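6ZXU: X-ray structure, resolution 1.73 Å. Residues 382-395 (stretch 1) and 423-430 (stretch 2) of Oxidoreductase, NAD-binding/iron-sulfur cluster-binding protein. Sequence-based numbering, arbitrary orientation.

Stretch 1 382-395: AIKALGYYLGADFV
Stretch 2 (423-430) AVVMLIDQ

Stretch 1 opens in a helix that begins earlier in the chain; Gly391 (phi/psi 123/8) is the first residue to leave helical angles. It closes the helix in a Schellman motif: Ala392 N bonds Gly387 O at 2.9 Å, and Gly391 N bonds Tyr388 O weakly at 3.1 Å. A CB on Gly391 would jam against the preceding carbonyl. The strand Phe394-Val395 follows, antiparallel to strand 423-429; the contact buries 463 Å², both sides summed.

Register pairs Phe394 with Leu427 (CA-CA 5.0 Å, hydrogen-bonded) and Val395 with Met426 (CA-CA 4.6 Å, non-hydrogen-bonded). Leu427 N donates to Phe394 O at 3.0 Å; Leu427 O accepts Asp393 N at 3.0 Å and, weakly, Phe394 N at 3.4 Å. Val395 N instead finds Tyr388 OH at 3.0 Å. Asp393 (chi1 m, phi/psi -86/-34) uses its carboxylate: OD2 accepts Asp429 N at 2.8 Å and 175°. Both Asp429 carboxylate oxygens are satisfied outside the two stretches.

Both pairs are buried and apolar. Phe394 and Leu427, both chi1 m, share one face, CB to CB 4.1 Å. On the other, Val395 (t) sets CG2 3.9 Å from Met426 CG and CG1 4.0 Å from Val424 CG1, which also meets Ile383 CG2 at 3.8 Å. Met426 (m, t, m) brings SD 4.2 Å from Gly387 CA; a CB on Gly387 would lie 2.7 Å from Val395 CG2, a clash, and a tight 3.2 Å from Met426 SD, so glycine leaves room for both.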

ATOM      1  N   ALA A 382      20.491  -7.212   3.979  1.00 18.10           N
ATOM      2  CA  ALA A 382      19.647  -8.381   4.176  1.00 18.16           C
ATOM      3  C   ALA A 382      18.192  -7.983   4.450  1.00 16.63           C
ATOM      4  O   ALA A 382      17.314  -8.508   3.871  1.00 17.11           O
ATOM      5  CB  ALA A 382      20.165  -9.294   5.302  1.00 18.75           C
ATOM      6  N   ILE A 383      17.997  -7.011   5.310  1.00 17.59           N
ATOM      7  CA  ILE A 383      16.701  -6.494   5.664  1.00 18.41           C
ATOM      8  C   ILE A 383      16.030  -5.845   4.441  1.00 17.75           C
ATOM      9  O   ILE A 383      14.867  -6.089   4.187  1.00 18.06           O
ATOM     10  CB  ILE A 383      16.853  -5.499   6.843  1.00 17.55           C
ATOM     11  CG1 ILE A 383      17.077  -6.238   8.172  1.00 18.91           C
ATOM     12  CG2 ILE A 383      15.620  -4.614   6.988  1.00 18.82           C
ATOM     13  CD1 ILE A 383      15.915  -7.073   8.639  1.00 21.45           C
ATOM     14  N   LYS A 384      16.756  -5.073   3.677  1.00 16.65           N
ATOM     15  CA  LYS A 384      16.240  -4.544   2.445  1.00 18.24           C
ATOM     16  C   LYS A 384      15.837  -5.619   1.431  1.00 16.98           C
ATOM     17  O   LYS A 384      14.723  -5.611   0.945  1.00 18.61           O
ATOM     18  CB  LYS A 384      17.166  -3.528   1.827  1.00 17.55           C
ATOM     19  CG  LYS A 384      17.386  -2.330   2.697  1.00 19.46           C
ATOM     20  CD  LYS A 384      18.309  -1.329   2.033  1.00 19.00           C
ATOM     21  CE  LYS A 384      18.493  -0.121   2.905  1.00 21.59           C
ATOM     22  NZ  LYS A 384      19.324   0.858   2.199  1.00 27.70           N
ATOM     23  N   ALA A 385      16.700  -6.570   1.179  1.00 18.83           N
ATOM     24  CA  ALA A 385      16.402  -7.682   0.298  1.00 20.71           C
ATOM     25  C   ALA A 385      15.148  -8.427   0.795  1.00 19.98           C
ATOM     26  O   ALA A 385      14.275  -8.816  -0.036  1.00 20.16           O
ATOM     27  CB  ALA A 385      17.589  -8.647   0.232  1.00 22.00           C
ATOM     28  N   LEU A 386      15.023  -8.607   2.082  1.00 17.42           N
ATOM     29  CA  LEU A 386      13.908  -9.271   2.667  1.00 17.69           C
ATOM     30  C   LEU A 386      12.631  -8.512   2.417  1.00 18.66           C
ATOM     31  O   LEU A 386      11.619  -9.088   1.942  1.00 20.73           O
ATOM     32  CB  LEU A 386      14.141  -9.500   4.139  1.00 18.52           C
ATOM     33  CG  LEU A 386      13.097 -10.235   4.910  1.00 22.95           C
ATOM     34  CD1 LEU A 386      12.870 -11.598   4.252  1.00 24.92           C
ATOM     35  CD2 LEU A 386      13.413 -10.426   6.395  1.00 21.17           C
ATOM     36  N   GLY A 387      12.644  -7.221   2.622  1.00 17.58           N
ATOM     37  CA  GLY A 387      11.428  -6.404   2.342  1.00 17.76           C
ATOM     38  C   GLY A 387      11.032  -6.453   0.869  1.00 15.41           C
ATOM     39  O   GLY A 387       9.859  -6.614   0.581  1.00 16.68           O
ATOM     40  N   TYR A 388      11.989  -6.415  -0.054  1.00 17.28           N
ATOM     41  CA  TYR A 388      11.676  -6.440  -1.504  1.00 17.35           C
ATOM     42  C   TYR A 388      11.134  -7.793  -1.929  1.00 17.46           C
ATOM     43  O   TYR A 388      10.102  -7.886  -2.582  1.00 17.73           O
ATOM     44  CB  TYR A 388      12.860  -5.983  -2.333  1.00 16.59           C
ATOM     45  CG  TYR A 388      13.205  -4.529  -2.084  1.00 17.97           C
ATOM     46  CD1 TYR A 388      12.265  -3.501  -2.338  1.00 17.58           C
ATOM     47  CD2 TYR A 388      14.439  -4.152  -1.646  1.00 16.35           C
ATOM     48  CE1 TYR A 388      12.568  -2.195  -2.091  1.00 16.32           C
ATOM     49  CE2 TYR A 388      14.769  -2.801  -1.424  1.00 15.34           C
ATOM     50  CZ  TYR A 388      13.835  -1.841  -1.635  1.00 16.90           C
ATOM     51  OH  TYR A 388      14.115  -0.497  -1.429  1.00 17.72           O
ATOM     52  N   TYR A 389      11.693  -8.843  -1.352  1.00 18.07           N
ATOM     53  CA  TYR A 389      11.211 -10.193  -1.566  1.00 18.65           C
ATOM     54  C   TYR A 389       9.775 -10.384  -1.184  1.00 18.34           C
ATOM     55  O   TYR A 389       9.032 -11.123  -1.840  1.00 19.99           O
ATOM     56  CB  TYR A 389      12.091 -11.192  -0.748  1.00 20.48           C
ATOM     57  CG  TYR A 389      11.623 -12.599  -0.721  1.00 20.17           C
ATOM     58  CD1 TYR A 389      11.610 -13.419  -1.880  1.00 21.86           C
ATOM     59  CD2 TYR A 389      11.242 -13.177   0.463  1.00 21.19           C
ATOM     60  CE1 TYR A 389      11.243 -14.774  -1.815  1.00 20.91           C
ATOM     61  CE2 TYR A 389      10.905 -14.526   0.533  1.00 20.54           C
ATOM     62  CZ  TYR A 389      10.904 -15.305  -0.632  1.00 22.98           C
ATOM     63  OH  TYR A 389      10.540 -16.604  -0.508  1.00 23.11           O
ATOM     64  N   LEU A 390       9.383  -9.772  -0.084  1.00 17.78           N
ATOM     65  CA  LEU A 390       8.049  -9.938   0.441  1.00 18.15           C
ATOM     66  C   LEU A 390       7.076  -9.000  -0.197  1.00 18.80           C
ATOM     67  O   LEU A 390       5.870  -9.158  -0.040  1.00 19.75           O
ATOM     68  CB  LEU A 390       8.047  -9.730   1.982  1.00 18.79           C
ATOM     69  CG  LEU A 390       8.825 -10.751   2.814  1.00 16.66           C
ATOM     70  CD1 LEU A 390       8.998 -10.262   4.232  1.00 18.19           C
ATOM     71  CD2 LEU A 390       8.025 -12.052   2.797  1.00 18.47           C
ATOM     72  N   GLY A 391       7.549  -8.013  -0.916  1.00 18.66           N
ATOM     73  CA  GLY A 391       6.644  -7.134  -1.716  1.00 17.99           C
ATOM     74  C   GLY A 391       6.684  -5.647  -1.445  1.00 17.53           C
ATOM     75  O   GLY A 391       5.823  -4.914  -1.925  1.00 18.32           O
ATOM     76  N   ALA A 392       7.632  -5.173  -0.628  1.00 16.01           N
ATOM     77  CA  ALA A 392       7.737  -3.722  -0.425  1.00 17.28           C
ATOM     78  C   ALA A 392       8.136  -3.007  -1.704  1.00 15.79           C
ATOM     79  O   ALA A 392       8.848  -3.548  -2.526  1.00 17.92           O
ATOM     80  CB  ALA A 392       8.732  -3.429   0.700  1.00 18.46           C
ATOM     81  N   ASP A 393       7.682  -1.776  -1.891  1.00 14.12           N
ATOM     82  CA  ASP A 393       8.144  -0.907  -2.959  1.00 16.12           C
ATOM     83  C   ASP A 393       9.418  -0.084  -2.650  1.00 13.97           C
ATOM     84  O   ASP A 393      10.221   0.110  -3.506  1.00 12.83           O
ATOM     85  CB  ASP A 393       7.005   0.015  -3.421  1.00 15.45           C
ATOM     86  CG  ASP A 393       5.785  -0.849  -4.043  1.00 22.24           C
ATOM     87  OD1 ASP A 393       6.069  -1.664  -4.969  1.00 24.11           O
ATOM     88  OD2 ASP A 393       4.630  -0.822  -3.521  1.00 18.96           O
ATOM     89  N   PHE A 394       9.588   0.323  -1.399  1.00 13.46           N
ATOM     90  CA  PHE A 394      10.804   0.945  -0.880  1.00 14.29           C
ATOM     91  C   PHE A 394      11.093   0.430   0.504  1.00 14.20           C
ATOM     92  O   PHE A 394      10.170   0.244   1.318  1.00 14.04           O
ATOM     93  CB  PHE A 394      10.652   2.461  -0.814  1.00 16.25           C
ATOM     94  CG  PHE A 394      10.472   3.142  -2.139  1.00 13.90           C
ATOM     95  CD1 PHE A 394       9.240   3.182  -2.753  1.00 14.74           C
ATOM     96  CD2 PHE A 394      11.543   3.645  -2.825  1.00 14.44           C
ATOM     97  CE1 PHE A 394       9.072   3.743  -4.010  1.00 14.73           C
ATOM     98  CE2 PHE A 394      11.370   4.218  -4.087  1.00 15.71           C
ATOM     99  CZ  PHE A 394      10.134   4.258  -4.666  1.00 15.35           C
ATOM    100  N   VAL A 395      12.343   0.276   0.826  1.00 12.78           N
ATOM    101  CA  VAL A 395      12.814  -0.046   2.163  1.00 15.61           C
ATOM    102  C   VAL A 395      13.960   0.926   2.555  1.00 14.85           C
ATOM    103  O   VAL A 395      14.850   1.191   1.760  1.00 12.58           O
ATOM    104  CB  VAL A 395      13.368  -1.497   2.313  1.00 14.69           C
ATOM    105  CG1 VAL A 395      13.709  -1.798   3.762  1.00 16.49           C
ATOM    106  CG2 VAL A 395      12.412  -2.538   1.796  1.00 14.31           C
ATOM    107  N   ALA A 423      14.451   1.788  13.254  1.00 15.61           N
ATOM    108  CA  ALA A 423      13.149   1.751  12.558  1.00 15.05           C
ATOM    109  C   ALA A 423      13.412   1.324  11.140  1.00 14.49           C
ATOM    110  O   ALA A 423      14.271   1.899  10.449  1.00 13.76           O
ATOM    111  CB  ALA A 423      12.476   3.120  12.555  1.00 14.10           C
ATOM    112  N   VAL A 424      12.770   0.250  10.737  1.00 13.89           N
ATOM    113  CA  VAL A 424      12.752  -0.181   9.342  1.00 14.45           C
ATOM    114  C   VAL A 424      11.424   0.321   8.749  1.00 13.14           C
ATOM    115  O   VAL A 424      10.354   0.057   9.252  1.00 13.80           O
ATOM    116  CB  VAL A 424      12.843  -1.685   9.201  1.00 14.40           C
ATOM    117  CG1 VAL A 424      12.894  -2.099   7.711  1.00 12.16           C
ATOM    118  CG2 VAL A 424      14.089  -2.150   9.947  1.00 15.74           C
ATOM    119  N   VAL A 425      11.551   1.170   7.729  1.00 13.12           N
ATOM    120  CA  VAL A 425      10.439   1.860   7.130  1.00 13.44           C
ATOM    121  C   VAL A 425      10.269   1.313   5.716  1.00 14.78           C
ATOM    122  O   VAL A 425      11.206   1.269   4.902  1.00 14.17           O
ATOM    123  CB  VAL A 425      10.706   3.364   7.032  1.00 14.86           C
ATOM    124  CG1 VAL A 425       9.469   4.117   6.586  1.00 15.45           C
ATOM    125  CG2 VAL A 425      11.158   3.871   8.379  1.00 17.41           C
ATOM    126  N   MET A 426       9.033   0.945   5.406  1.00 14.54           N
ATOM    127  CA  MET A 426       8.702   0.447   4.060  1.00 14.49           C
ATOM    128  C   MET A 426       7.526   1.184   3.501  1.00 13.97           C
ATOM    129  O   MET A 426       6.640   1.576   4.227  1.00 15.60           O
ATOM    130  CB  MET A 426       8.449  -1.006   4.089  1.00 15.95           C
ATOM    131  CG  MET A 426       9.718  -1.715   4.421  1.00 20.38           C
ATOM    132  SD  MET A 426       9.590  -3.467   4.743  1.00 22.01           S
ATOM    133  CE  MET A 426       8.617  -3.403   6.270  1.00 20.71           C
ATOM    134  N   LEU A 427       7.594   1.483   2.216  1.00 14.61           N
ATOM    135  CA  LEU A 427       6.518   2.158   1.490  1.00 14.12           C
ATOM    136  C   LEU A 427       5.827   1.147   0.560  1.00 12.96           C
ATOM    137  O   LEU A 427       6.491   0.392  -0.122  1.00 15.37           O
ATOM    138  CB  LEU A 427       7.013   3.319   0.744  1.00 14.72           C
ATOM    139  CG  LEU A 427       7.758   4.462   1.413  1.00 16.07           C
ATOM    140  CD1 LEU A 427       8.039   5.555   0.323  1.00 16.44           C
ATOM    141  CD2 LEU A 427       6.965   5.070   2.536  1.00 16.73           C
ATOM    142  N   ILE A 428       4.526   1.187   0.561  1.00 13.02           N
ATOM    143  CA  ILE A 428       3.648   0.421  -0.334  1.00 14.66           C
ATOM    144  C   ILE A 428       2.926   1.438  -1.219  1.00 14.31           C
ATOM    145  O   ILE A 428       2.247   2.320  -0.701  1.00 15.01           O
ATOM    146  CB  ILE A 428       2.649  -0.421   0.458  1.00 16.49           C
ATOM    147  CG1 ILE A 428       3.323  -1.301   1.512  1.00 17.99           C
ATOM    148  CG2 ILE A 428       1.815  -1.252  -0.499  1.00 19.97           C
ATOM    149  CD1 ILE A 428       4.222  -2.339   0.867  1.00 18.82           C
ATOM    150  N   ASP A 429       3.075   1.275  -2.512  1.00 16.55           N
ATOM    151  CA  ASP A 429       2.456   2.112  -3.532  1.00 17.67           C
ATOM    152  C   ASP A 429       0.935   1.895  -3.447  1.00 18.77           C
ATOM    153  O   ASP A 429       0.456   0.767  -3.471  1.00 20.43           O
ATOM    154  CB  ASP A 429       3.001   1.783  -4.924  1.00 20.14           C
ATOM    155  CG  ASP A 429       2.534   2.737  -5.989  1.00 21.47           C
ATOM    156  OD1 ASP A 429       1.466   3.433  -5.800  1.00 20.36           O
ATOM    157  OD2 ASP A 429       3.173   2.741  -7.072  1.00 21.45           O
ATOM    158  N   GLN A 430       0.183   2.973  -3.270  1.00 16.27           N
ATOM    159  CA  GLN A 430      -1.272   2.869  -3.213  1.00 18.64           C
ATOM    160  C   GLN A 430      -1.958   2.478  -4.559  1.00 18.91           C
ATOM    161  O   GLN A 430      -3.102   1.985  -4.507  1.00 22.61           O
ATOM    162  CB  GLN A 430      -1.927   4.119  -2.713  1.00 19.67           C
ATOM    163  CG  GLN A 430      -1.805   4.267  -1.203  1.00 26.85           C
ATOM    164  CD  GLN A 430      -2.918   5.142  -0.596  1.00 28.75           C
ATOM    165  OE1 GLN A 430      -4.077   5.048  -0.961  1.00 26.47           O
ATOM    166  NE2 GLN A 430      -2.518   5.997   0.358  1.00 28.71           N
TER